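Local coordinates for protein Adhesin/hemolysin (Burkholderia pseudomallei 1026a, PDB 4G6V) that acts as the toxic tRNase of a contact-dependent growth inhibition system, held here in complex with its immunity protein CdiI, at the interface of chains A and B. Sequence-based numbering; all coordinates share one arbitrary frame. Chains: chain A, Adhesin/hemolysin; chain B, CdiI.

The interface of chains A and B. Residues chain A 116-117, 120-121; chain B 6, 63, 96-97.
ND2 of B:Asn97, the side-chain amide nitrogen, donates a 2.8 Å hydrogen bond to the hydroxyl OG1 of A:Thr117. The angle at hydrogen, 163°, is nearly straight and the hydroxyl lies almost in the amide plane, so the amide donates squarely. OG1 stands beside the backbone nitrogen of A:Thr117 (chi1 -64°), facing the amide, which leaves CG2 anti to that nitrogen and against the ring of B:Phe6, 3.8 Å from CG2 to CZ. That ring enters rim first. Its edge points at the backbone oxygen of A:Thr117, 3.6 Å from CZ to O, and its CE1 corner rests against CB of A:Asn120. Within CdiI the ring is sandwiched: CB of B:Asn97 sits over the centre of one face and CD1 of B:Leu63 covers the other toward the rim, which should hold the aromatic plane in place. On the toxin side, ND2 of A:Asn120 donates back to the carbonyl O of A:Thr116 at 2.8 Å, which probably limits rotation of the amide beyond the CB that meets the ring. A turn beyond A:Thr117 on helix 111-123, A:Lys121 bends at its last torsion to bring NZ within 2.9 Å of carboxylate oxygen OD1 of B:Asp96, forming a salt bridge. The ammonium NZ meets OD1 from above the carboxylate plane, 47° out of it, with the two side chains crossing at about a right angle. A:Lys121 is an active-site residue, and the patch centre lies about 13 Å from A:Asp93 and about 16 Å from A:Glu66, two others. Engaging this lysine may contribute to inhibition of the tRNase by CdiI, though the structure alone does not show how much; the neighbouring contacts anchor the immunity protein on the same helix.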
loop_
_atom_site.group_PDB
_atom_site.type_symbol
_atom_site.label_atom_id
_atom_site.label_comp_id
_atom_site.label_asym_id
_atom_site.label_seq_id
_atom_site.Cartn_x
_atom_site.Cartn_y
_atom_site.Cartn_z
ATOM N N THR A 116 4.846 4.443 -9.415
ATOM C CA THR A 116 5.767 4.747 -8.318
ATOM C C THR A 116 5.300 4.027 -7.051
ATOM O O THR A 116 6.095 3.517 -6.255
ATOM C CB THR A 116 5.859 6.275 -8.025
ATOM O OG1 THR A 116 6.409 6.971 -9.152
ATOM C CG2 THR A 116 6.737 6.543 -6.813
ATOM N N THR A 117 3.990 3.973 -6.894
ATOM C CA THR A 117 3.386 3.459 -5.682
ATOM C C THR A 117 3.580 1.962 -5.629
ATOM O O THR A 117 4.072 1.425 -4.643
ATOM C CB THR A 117 1.882 3.889 -5.606
ATOM O OG1 THR A 117 1.831 5.318 -5.524
ATOM C CG2 THR A 117 1.166 3.291 -4.399
ATOM N N ASN A 120 7.233 0.974 -5.006
ATOM C CA ASN A 120 7.567 1.041 -3.584
ATOM C C ASN A 120 6.865 0.045 -2.664
ATOM O O ASN A 120 7.456 -0.426 -1.683
ATOM C CB ASN A 120 7.466 2.462 -3.068
ATOM C CG ASN A 120 8.598 3.330 -3.584
ATOM O OD1 ASN A 120 9.745 3.220 -3.128
ATOM N ND2 ASN A 120 8.302 4.162 -4.575
ATOM N N LYS A 121 5.622 -0.290 -2.994
ATOM C CA LYS A 121 4.937 -1.368 -2.312
ATOM C C LYS A 121 5.757 -2.641 -2.461
ATOM O O LYS A 121 5.836 -3.447 -1.541
ATOM C CB LYS A 121 3.531 -1.572 -2.884
ATOM C CG LYS A 121 2.467 -0.753 -2.213
ATOM C CD LYS A 121 1.255 -0.621 -3.103
ATOM C CE LYS A 121 0.128 0.189 -2.458
ATOM N NZ LYS A 121 -0.356 -0.394 -1.167
ATOM N N PHE B 6 2.670 5.778 3.149
ATOM C CA PHE B 6 3.884 6.277 2.536
ATOM C C PHE B 6 4.361 7.464 3.347
ATOM O O PHE B 6 3.661 8.454 3.458
ATOM C CB PHE B 6 3.604 6.720 1.112
ATOM C CG PHE B 6 3.664 5.618 0.133
ATOM C CD1 PHE B 6 4.549 5.658 -0.928
ATOM C CD2 PHE B 6 2.861 4.504 0.283
ATOM C CE1 PHE B 6 4.615 4.594 -1.838
ATOM C CE2 PHE B 6 2.917 3.440 -0.629
ATOM C CZ PHE B 6 3.796 3.489 -1.680
ATOM N N LEU B 63 8.011 2.950 4.712
ATOM C CA LEU B 63 6.651 2.487 4.551
ATOM C C LEU B 63 6.132 1.891 5.856
ATOM O O LEU B 63 6.892 1.297 6.627
ATOM C CB LEU B 63 6.612 1.467 3.424
ATOM C CG LEU B 63 5.311 1.253 2.658
ATOM C CD1 LEU B 63 4.888 2.549 1.998
ATOM C CD2 LEU B 63 5.481 0.134 1.614
ATOM N N ASP B 96 -1.526 4.990 1.074
ATOM C CA ASP B 96 -1.396 4.431 -0.269
ATOM C C ASP B 96 -0.923 5.468 -1.274
ATOM O O ASP B 96 -1.289 5.439 -2.461
ATOM C CB ASP B 96 -2.695 3.736 -0.716
ATOM C CG ASP B 96 -2.879 2.362 -0.059
ATOM O OD1 ASP B 96 -1.844 1.694 0.241
ATOM O OD2 ASP B 96 -4.050 1.957 0.161
ATOM N N ASN B 97 -0.104 6.388 -0.770
ATOM C CA ASN B 97 0.575 7.366 -1.602
ATOM C C ASN B 97 -0.417 8.268 -2.322
ATOM O O ASN B 97 -0.112 8.826 -3.373
ATOM C CB ASN B 97 1.506 6.649 -2.597
ATOM C CG ASN B 97 2.780 7.439 -2.891
ATOM O OD1 ASN B 97 3.212 8.283 -2.094
ATOM N ND2 ASN B 97 3.378 7.174 -4.046
#